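Local structure of general secretion pathway protein D (Pseudomonas aeruginosa, 4E9J) at residues G81-A86 and R92-A97; S175-V180 and Q228-L233; R112-V117 and A158-I163; I132-P137 and I213-T218. The protein forms, as a whole protein of which this chain is the periplasmic N0-N1-N2 part, the outer-membrane channel of the type II secretion system. All coordinates share one frame; numbering follows the deposited sequence.

Contact 1. Residues G81-A86 and R92-A97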
# COMPACT_ATOMS: atom_id res chain seq x y z
N GLY A 81 -11.82 1.98 -12.27
CA GLY A 81 -10.87 2.75 -13.06
C GLY A 81 -11.26 4.17 -13.37
O GLY A 81 -10.86 4.68 -14.41
N PHE A 82 -11.97 4.84 -12.44
CA PHE A 82 -12.37 6.24 -12.60
C PHE A 82 -11.78 7.10 -11.48
O PHE A 82 -11.49 6.58 -10.41
CB PHE A 82 -13.90 6.37 -12.64
CG PHE A 82 -14.52 5.47 -13.69
CD1 PHE A 82 -14.25 5.68 -15.03
CD2 PHE A 82 -15.28 4.37 -13.33
CE1 PHE A 82 -14.74 4.80 -16.00
CE2 PHE A 82 -15.78 3.50 -14.30
CZ PHE A 82 -15.50 3.72 -15.63
N THR A 83 -11.72 8.41 -11.71
CA THR A 83 -11.27 9.40 -10.74
C THR A 83 -12.04 10.71 -10.91
O THR A 83 -12.55 10.97 -12.00
CB THR A 83 -9.72 9.58 -10.88
OG1 THR A 83 -9.25 10.42 -9.85
CG2 THR A 83 -9.32 10.12 -12.21
N VAL A 84 -12.11 11.52 -9.84
CA VAL A 84 -12.79 12.81 -9.85
C VAL A 84 -11.76 13.91 -10.03
O VAL A 84 -10.79 13.98 -9.27
CB VAL A 84 -13.64 13.04 -8.57
CG1 VAL A 84 -14.51 14.29 -8.71
CG2 VAL A 84 -14.49 11.81 -8.25
N VAL A 85 -11.97 14.78 -11.04
CA VAL A 85 -11.06 15.89 -11.37
C VAL A 85 -11.86 17.17 -11.43
O VAL A 85 -13.08 17.12 -11.51
CB VAL A 85 -10.32 15.63 -12.73
CG1 VAL A 85 -9.55 14.31 -12.70
CG2 VAL A 85 -11.28 15.69 -13.94
N ALA A 86 -11.17 18.33 -11.42
CA ALA A 86 -11.80 19.64 -11.57
C ALA A 86 -11.55 20.09 -13.04
O ALA A 86 -10.40 20.23 -13.44
CB ALA A 86 -11.19 20.64 -10.59
N ARG A 92 -15.63 16.54 -12.35
CA ARG A 92 -15.79 15.59 -13.44
C ARG A 92 -15.21 14.25 -13.07
O ARG A 92 -14.09 14.16 -12.57
CB ARG A 92 -15.13 16.13 -14.71
CG ARG A 92 -15.62 15.47 -15.99
CD ARG A 92 -14.96 16.09 -17.22
NE ARG A 92 -15.93 16.28 -18.31
CZ ARG A 92 -15.96 15.62 -19.47
NH1 ARG A 92 -15.04 14.69 -19.74
NH2 ARG A 92 -16.89 15.89 -20.37
N ILE A 93 -15.98 13.20 -13.33
CA ILE A 93 -15.61 11.80 -13.13
C ILE A 93 -15.08 11.37 -14.50
O ILE A 93 -15.78 11.54 -15.51
CB ILE A 93 -16.81 10.96 -12.63
CG1 ILE A 93 -17.34 11.55 -11.26
CG2 ILE A 93 -16.45 9.48 -12.48
CD1 ILE A 93 -18.58 10.88 -10.75
N VAL A 94 -13.83 10.86 -14.53
CA VAL A 94 -13.12 10.53 -15.77
C VAL A 94 -12.40 9.18 -15.70
O VAL A 94 -11.91 8.81 -14.63
CB VAL A 94 -12.10 11.63 -16.11
CG1 VAL A 94 -12.78 12.86 -16.67
CG2 VAL A 94 -11.23 12.00 -14.91
N PRO A 95 -12.19 8.46 -16.83
CA PRO A 95 -11.38 7.23 -16.77
C PRO A 95 -9.93 7.54 -16.41
O PRO A 95 -9.39 8.56 -16.83
CB PRO A 95 -11.55 6.60 -18.16
CG PRO A 95 -12.55 7.42 -18.87
CD PRO A 95 -12.61 8.75 -18.22
N ASN A 96 -9.37 6.71 -15.52
CA ASN A 96 -8.00 6.85 -15.07
C ASN A 96 -7.10 6.07 -16.02
O ASN A 96 -7.56 5.15 -16.69
CB ASN A 96 -7.85 6.32 -13.63
CG ASN A 96 -6.70 6.97 -12.88
OD1 ASN A 96 -5.65 7.29 -13.45
ND2 ASN A 96 -6.86 7.15 -11.57
N ALA A 97 -5.82 6.44 -16.08
CA ALA A 97 -4.84 5.76 -16.94
C ALA A 97 -4.46 4.42 -16.32
O ALA A 97 -3.52 3.78 -16.76
CB ALA A 97 -3.60 6.63 -17.09
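V85 and V94 share one chi1 rotamer (-57° and -75°), CG1 opposite the carbonyl carbon and CG2 between backbone N and carbonyl carbon; V85 presents CG1 and V94 presents CG2, and these methyls lie 3.6 Å apart. The two side chains cross at about a right angle on the face that also carries T83, whose CG2 lies 3.8 Å from V94 CG2.

The backbones form an antiparallel beta hairpin of the N0 domain. T83 and V94 are a hydrogen-bonded pair, with V94 N to T83 O at 2.8 Å, and V85 and R92 form the next, V85 N to R92 O measuring 2.7 Å. Beyond the strand ends N96 N reaches G81 O, where G81 closes the preceding helix in a Schellman motif. The F82 ring turns its edge to P95, CD1 lying 3.7 Å from P95 CA, and F82 CB rests 4.0 Å from I93 CG2.

I93 and V84 lie on the other face, against F73 of helix 66-79, while T83, V85 and V94 meet the same residues of the second subunit. The hydrogen-bonded backbone ladder thus lies between an apolar face turned to the helices and a valine-threonine face turned to the dimer partner.

Contact 2. Residues S175-V180 and Q228-L233; sequences SHDYSV and QARAKL
R230 reaches from helix 227-240 to D177 and Y178 at the start of strand 178-182. Its CB leaves the helix toward the strand, and CG, set opposite the backbone N (chi1 -171°), continues in that direction. CD arrives beside the backbone, 3.9 Å from D177 O and 4.1 Å from Y178 CA. There the chain bends (chi3 80°), and NE lies 4.3 Å from S179 OG, which sits near the guanidinium plane but is hydrogen-bonded to S179 OG of the second subunit.

The helix and strand belong to the N2 domain, in which helices pack on an antiparallel three-stranded sheet; strand 178-182 is at its edge within the chain and pairs with a strand of the second subunit, carrying the sheet across the interface.

Past NE, D177 CB stands over one face of the guanidinium, toward the rim, 3.5 Å from R230 NH2. No N-H points at the carboxylate, since D177 OD2 lies well out of the guanidinium plane. Two waters in that plane connect them instead. One accepts from R230 NH2 at 2.7 Å, donates to D177 OD2 and bonds S175 OG; the other accepts from R230 NH1 at 2.9 Å and donates to D177 OD2 at 2.7 Å. R230 NH2 also donates to G225 O, while D177 OD1 accepts from N182 ND2 of the second subunit.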
# COMPACT_ATOMS: atom_id res chain seq x y z
N SER A 175 -3.42 -10.61 19.10
CA SER A 175 -2.25 -9.97 18.53
C SER A 175 -2.27 -10.18 17.02
O SER A 175 -2.79 -11.17 16.55
CB SER A 175 -0.98 -10.55 19.14
OG SER A 175 0.21 -10.04 18.57
N HIS A 176 -1.79 -9.18 16.28
CA HIS A 176 -1.65 -9.25 14.83
C HIS A 176 -0.24 -8.95 14.39
O HIS A 176 -0.02 -8.48 13.28
CB HIS A 176 -2.69 -8.35 14.17
CG HIS A 176 -4.07 -8.89 14.41
ND1 HIS A 176 -4.96 -8.25 15.25
CD2 HIS A 176 -4.60 -10.07 14.03
CE1 HIS A 176 -6.02 -9.03 15.31
NE2 HIS A 176 -5.86 -10.13 14.58
N ASP A 177 0.73 -9.28 15.25
CA ASP A 177 2.16 -9.15 14.94
C ASP A 177 2.46 -10.32 14.02
O ASP A 177 1.81 -11.35 14.12
CB ASP A 177 3.02 -9.25 16.21
CG ASP A 177 2.92 -8.02 17.11
OD1 ASP A 177 2.31 -7.01 16.68
OD2 ASP A 177 3.53 -8.03 18.20
N TYR A 178 3.43 -10.20 13.15
CA TYR A 178 3.68 -11.29 12.22
C TYR A 178 5.10 -11.31 11.74
O TYR A 178 5.80 -10.31 11.92
CB TYR A 178 2.70 -11.18 11.03
CG TYR A 178 2.79 -9.88 10.24
CD1 TYR A 178 2.02 -8.79 10.58
CD2 TYR A 178 3.59 -9.78 9.11
CE1 TYR A 178 2.02 -7.63 9.82
CE2 TYR A 178 3.62 -8.62 8.35
CZ TYR A 178 2.79 -7.56 8.68
OH TYR A 178 2.76 -6.39 7.96
N SER A 179 5.55 -12.50 11.23
CA SER A 179 6.84 -12.71 10.57
C SER A 179 6.59 -13.12 9.13
O SER A 179 5.62 -13.83 8.85
CB SER A 179 7.67 -13.79 11.26
OG SER A 179 8.17 -13.25 12.46
N VAL A 180 7.45 -12.66 8.23
CA VAL A 180 7.38 -12.95 6.80
C VAL A 180 8.60 -13.77 6.36
O VAL A 180 9.73 -13.41 6.69
CB VAL A 180 7.27 -11.64 6.02
CG1 VAL A 180 7.41 -11.89 4.53
CG2 VAL A 180 5.98 -10.93 6.37
N GLN A 228 6.29 -16.49 21.37
CA GLN A 228 7.15 -17.69 21.39
C GLN A 228 6.71 -18.74 20.38
O GLN A 228 7.56 -19.35 19.75
CB GLN A 228 7.28 -18.30 22.81
CG GLN A 228 8.35 -17.62 23.67
CD GLN A 228 8.10 -16.14 23.88
OE1 GLN A 228 7.22 -15.74 24.65
NE2 GLN A 228 8.84 -15.29 23.17
N ALA A 229 5.39 -18.97 20.24
CA ALA A 229 4.88 -19.95 19.27
C ALA A 229 5.17 -19.49 17.84
O ALA A 229 5.69 -20.25 17.06
CB ALA A 229 3.39 -20.17 19.46
N ARG A 230 4.97 -18.20 17.57
CA ARG A 230 5.30 -17.61 16.26
C ARG A 230 6.81 -17.76 15.98
O ARG A 230 7.22 -18.13 14.87
CB ARG A 230 4.90 -16.14 16.29
CG ARG A 230 4.97 -15.42 14.96
CD ARG A 230 4.39 -14.04 15.13
NE ARG A 230 5.34 -13.09 15.74
CZ ARG A 230 5.13 -12.31 16.81
NH1 ARG A 230 6.07 -11.47 17.22
NH2 ARG A 230 3.97 -12.36 17.46
N ALA A 231 7.64 -17.54 17.02
CA ALA A 231 9.07 -17.72 16.84
C ALA A 231 9.43 -19.18 16.50
O ALA A 231 10.30 -19.42 15.66
CB ALA A 231 9.82 -17.24 18.08
N LYS A 232 8.68 -20.15 17.07
CA LYS A 232 8.93 -21.56 16.76
C LYS A 232 8.42 -21.93 15.37
O LYS A 232 9.10 -22.66 14.66
CB LYS A 232 8.31 -22.47 17.83
N LEU A 233 7.24 -21.44 14.97
CA LEU A 233 6.72 -21.78 13.63
C LEU A 233 7.62 -21.19 12.54
O LEU A 233 7.79 -21.82 11.49
CB LEU A 233 5.27 -21.35 13.46
CG LEU A 233 4.56 -21.82 12.17
CD1 LEU A 233 4.54 -23.31 12.06
CD2 LEU A 233 3.16 -21.30 12.11
O HOH W 1 2.63 -10.93 19.37
O HOH W 2 5.35 -9.59 19.36

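Contact 3. Residues R112-V117 and A158-I163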
# COMPACT_ATOMS: atom_id res chain seq x y z
N ARG A 112 -18.52 -8.74 -13.20
CA ARG A 112 -19.33 -8.51 -12.00
C ARG A 112 -18.46 -8.34 -10.76
O ARG A 112 -17.94 -9.33 -10.22
CB ARG A 112 -20.34 -9.67 -11.81
N LEU A 113 -18.28 -7.07 -10.30
CA LEU A 113 -17.51 -6.74 -9.10
C LEU A 113 -18.42 -6.12 -8.06
O LEU A 113 -19.20 -5.22 -8.38
CB LEU A 113 -16.37 -5.75 -9.42
CG LEU A 113 -15.34 -6.22 -10.43
CD1 LEU A 113 -14.21 -5.22 -10.53
CD2 LEU A 113 -14.81 -7.59 -10.09
N GLU A 114 -18.34 -6.60 -6.81
CA GLU A 114 -19.09 -6.01 -5.71
C GLU A 114 -18.12 -5.24 -4.84
O GLU A 114 -17.02 -5.73 -4.60
CB GLU A 114 -19.83 -7.07 -4.87
CG GLU A 114 -20.59 -6.48 -3.67
CD GLU A 114 -21.27 -7.47 -2.73
OE1 GLU A 114 -21.64 -8.57 -3.19
OE2 GLU A 114 -21.46 -7.12 -1.55
N THR A 115 -18.50 -4.03 -4.38
CA THR A 115 -17.76 -3.21 -3.43
C THR A 115 -18.51 -3.30 -2.09
O THR A 115 -19.59 -2.72 -1.96
CB THR A 115 -17.63 -1.79 -3.92
OG1 THR A 115 -16.95 -1.81 -5.18
CG2 THR A 115 -16.88 -0.90 -2.92
N ARG A 116 -17.95 -4.04 -1.10
CA ARG A 116 -18.59 -4.26 0.18
C ARG A 116 -17.83 -3.62 1.34
O ARG A 116 -16.61 -3.71 1.36
CB ARG A 116 -18.69 -5.78 0.44
CG ARG A 116 -19.66 -6.07 1.57
CD ARG A 116 -19.72 -7.52 1.93
NE ARG A 116 -20.38 -8.31 0.90
CZ ARG A 116 -20.61 -9.61 0.99
NH1 ARG A 116 -20.22 -10.29 2.07
NH2 ARG A 116 -21.22 -10.26 -0.00
N VAL A 117 -18.54 -2.99 2.30
CA VAL A 117 -17.95 -2.44 3.51
C VAL A 117 -18.10 -3.54 4.57
O VAL A 117 -19.20 -4.06 4.76
CB VAL A 117 -18.64 -1.13 3.97
CG1 VAL A 117 -18.01 -0.61 5.26
CG2 VAL A 117 -18.56 -0.06 2.89
N ALA A 158 -18.81 -14.10 -4.17
CA ALA A 158 -18.39 -15.33 -3.50
C ALA A 158 -17.01 -15.19 -2.87
O ALA A 158 -16.74 -15.79 -1.83
CB ALA A 158 -18.40 -16.50 -4.47
N ASN A 159 -16.15 -14.38 -3.49
CA ASN A 159 -14.80 -14.13 -2.96
C ASN A 159 -14.87 -13.23 -1.72
O ASN A 159 -14.14 -13.47 -0.75
CB ASN A 159 -13.91 -13.50 -4.01
N ILE A 160 -15.79 -12.23 -1.72
CA ILE A 160 -15.92 -11.32 -0.58
C ILE A 160 -16.40 -12.10 0.65
O ILE A 160 -15.88 -11.87 1.72
CB ILE A 160 -16.81 -10.09 -0.86
CG1 ILE A 160 -16.27 -9.28 -2.06
CG2 ILE A 160 -16.89 -9.21 0.43
CD1 ILE A 160 -17.01 -8.07 -2.42
N ALA A 161 -17.38 -13.02 0.49
CA ALA A 161 -17.89 -13.85 1.59
C ALA A 161 -16.76 -14.65 2.24
O ALA A 161 -16.72 -14.76 3.46
CB ALA A 161 -18.99 -14.79 1.08
N ARG A 162 -15.83 -15.19 1.41
CA ARG A 162 -14.69 -15.96 1.90
C ARG A 162 -13.76 -15.07 2.72
O ARG A 162 -13.35 -15.48 3.81
CB ARG A 162 -13.92 -16.64 0.75
N ILE A 163 -13.49 -13.83 2.24
CA ILE A 163 -12.63 -12.89 2.98
C ILE A 163 -13.32 -12.44 4.28
O ILE A 163 -12.65 -12.28 5.30
CB ILE A 163 -12.19 -11.70 2.08
CG1 ILE A 163 -11.29 -12.20 0.95
CG2 ILE A 163 -11.46 -10.60 2.90
CD1 ILE A 163 -11.17 -11.25 -0.21
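Strand 114-117 and helix 158-163 run in nearly the same direction, 24° apart, with their axes 9.6 Å from each other at the closest point. Side chains fill the gap, and no hydrogen bond joins residues 112-117 directly to 158-163.

I160 points from the helix to the strand and divides its two ends between E114 and R116. Its CD1 comes to E114, 3.9 Å from CB, and lies 3.2 Å from E114 O. Its CG2, opposite the backbone N, goes to R116, touching CD at 3.6 Å and covering one face of the guanidinium, displaced toward the rim.

R116 is held by E114 on its own strand. Both side chains start opposite their backbone N; E114 then stays extended, whereas R116 bends at chi3 (-71°), bringing NE to E114 OE2. This salt bridge is 2.9 Å long and nearly straight, 172° at the hydrogen. The oxygen lies in the guanidinium plane, although it is approached from above its own carboxylate plane. R116 NH1 forms a second salt bridge to E164, and E114 OE1 is bonded to S157 OG, so the polar ends link strand and helix around the apolar isoleucine.

The contacting helix and strand belong to N1. Strand 114-119 pairs antiparallel with strand 150-155 and parallel with strand 55-61 of N0, so the sheet runs on into N0, and T115 points away to helix 66-79 of N0.

Contact 4. Residues I132-P137 and I213-T218; sequences IRPLVP and IADART
I213 opens the contact by directing CG2 at the ring of P134, where it meets CG at 4.0 Å. The methyl stands opposite the backbone N of I213 while chi1 of -71° takes CG1 elsewhere, and the isoleucine and the proline ring cross at about a right angle. At A214 the backbone does the touching: its carbonyl O lies 3.8 Å from P134 CB.

D215 then flanks the ring with its side chain. With CG opposite the backbone N (chi1 179°), CB is 3.9 Å from P134 CB and OD1 3.7 Å from the same atom. Nothing polar joins the segments directly; a water does so, donating to D215 OD1 at 2.7 Å and to P134 O at 3.0 Å, and weakly accepting from R217 N. The other carboxylate oxygen, OD2, forms a salt bridge with R220, so both ends of the group are engaged and its rotation is probably restricted.

P134 sits in a 3-10 turn following helix 125-132 of N1, and strand 211-215 lies at an edge of the N2 sheet, so the contact bridges two domains. P134 also touches I222 of the central strand 220-224, L135 packs back on helix 157-171, and A214 rests on helix 188-201.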
# COMPACT_ATOMS: atom_id res chain seq x y z
N ILE A 132 -4.90 -9.54 5.14
CA ILE A 132 -5.93 -9.87 4.16
C ILE A 132 -5.53 -9.47 2.74
O ILE A 132 -6.10 -9.99 1.80
CB ILE A 132 -7.34 -9.34 4.56
CG1 ILE A 132 -7.35 -7.82 4.73
CG2 ILE A 132 -7.82 -10.05 5.86
CD1 ILE A 132 -8.71 -7.24 4.72
N ARG A 133 -4.55 -8.57 2.58
CA ARG A 133 -4.09 -8.18 1.24
C ARG A 133 -3.69 -9.39 0.35
O ARG A 133 -4.13 -9.41 -0.80
CB ARG A 133 -2.99 -7.12 1.26
CG ARG A 133 -3.08 -6.19 0.05
CD ARG A 133 -1.98 -5.15 0.01
NE ARG A 133 -2.16 -4.07 0.98
CZ ARG A 133 -2.99 -3.04 0.85
NH1 ARG A 133 -3.79 -2.94 -0.21
NH2 ARG A 133 -3.04 -2.10 1.79
N PRO A 134 -3.04 -10.48 0.84
CA PRO A 134 -2.77 -11.62 -0.08
C PRO A 134 -4.02 -12.23 -0.72
O PRO A 134 -3.91 -12.98 -1.69
CB PRO A 134 -2.06 -12.67 0.80
CG PRO A 134 -1.76 -12.03 2.06
CD PRO A 134 -2.46 -10.73 2.19
N LEU A 135 -5.19 -11.93 -0.16
CA LEU A 135 -6.43 -12.50 -0.64
C LEU A 135 -7.15 -11.60 -1.62
O LEU A 135 -8.10 -12.08 -2.22
CB LEU A 135 -7.34 -12.78 0.55
CG LEU A 135 -6.73 -13.62 1.67
CD1 LEU A 135 -7.66 -13.68 2.85
CD2 LEU A 135 -6.40 -15.02 1.19
N VAL A 136 -6.77 -10.32 -1.75
CA VAL A 136 -7.44 -9.43 -2.67
C VAL A 136 -6.69 -9.49 -4.00
O VAL A 136 -5.51 -9.16 -4.04
CB VAL A 136 -7.55 -7.99 -2.11
CG1 VAL A 136 -8.25 -7.07 -3.11
CG2 VAL A 136 -8.27 -8.01 -0.76
N PRO A 137 -7.34 -9.92 -5.09
CA PRO A 137 -6.65 -9.96 -6.39
C PRO A 137 -6.34 -8.57 -6.93
O PRO A 137 -6.91 -7.58 -6.47
CB PRO A 137 -7.63 -10.74 -7.29
CG PRO A 137 -8.93 -10.62 -6.66
CD PRO A 137 -8.75 -10.33 -5.22
N ILE A 213 -0.43 -17.80 6.80
CA ILE A 213 -1.18 -17.23 5.69
C ILE A 213 -0.23 -17.33 4.48
O ILE A 213 0.88 -16.77 4.52
CB ILE A 213 -1.66 -15.78 5.91
CG1 ILE A 213 -2.79 -15.74 6.98
CG2 ILE A 213 -2.12 -15.15 4.58
CD1 ILE A 213 -3.19 -14.36 7.48
N ALA A 214 -0.68 -18.04 3.44
CA ALA A 214 0.07 -18.18 2.21
C ALA A 214 -0.06 -16.87 1.40
O ALA A 214 -1.14 -16.31 1.36
CB ALA A 214 -0.49 -19.36 1.43
N ASP A 215 1.00 -16.37 0.79
CA ASP A 215 0.95 -15.20 -0.10
C ASP A 215 1.64 -15.63 -1.36
O ASP A 215 2.85 -15.46 -1.53
CB ASP A 215 1.56 -13.96 0.55
CG ASP A 215 1.58 -12.70 -0.30
OD1 ASP A 215 0.96 -12.71 -1.39
OD2 ASP A 215 2.12 -11.68 0.17
N ALA A 216 0.86 -16.23 -2.23
CA ALA A 216 1.37 -16.80 -3.43
C ALA A 216 2.01 -15.79 -4.35
O ALA A 216 3.10 -16.08 -4.85
CB ALA A 216 0.28 -17.58 -4.16
N ARG A 217 1.40 -14.60 -4.56
CA ARG A 217 1.95 -13.62 -5.50
C ARG A 217 3.44 -13.45 -5.39
O ARG A 217 4.10 -13.27 -6.41
CB ARG A 217 1.25 -12.25 -5.45
N THR A 218 4.00 -13.49 -4.16
CA THR A 218 5.44 -13.31 -3.94
C THR A 218 6.11 -14.55 -3.34
O THR A 218 7.28 -14.50 -2.96
CB THR A 218 5.68 -12.04 -3.13
OG1 THR A 218 4.91 -12.13 -1.93
CG2 THR A 218 5.29 -10.79 -3.90
O HOH W 3 -1.20 -13.44 -2.79

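In the fold
The four contacts follow the N0-N1-N2 order of the chain: contact 1 is in N0, contact 3 in N1 and contact 2 in N2, while contact 4 joins N1 to N2. Contacts 1 and 2 lie on opposite sides of the chain's centre, their own centres 42 Å apart, yet both touch the second subunit, so the dimer partner meets this chain at N0 and N2. Contacts 3 and 4, with centres 15 Å apart, meet where I163 CD1 packs on L135 O at 3.8 Å. Contacts 2 and 4 share the N2 sheet, using its two outermost strands within the chain, with centres 18 Å apart.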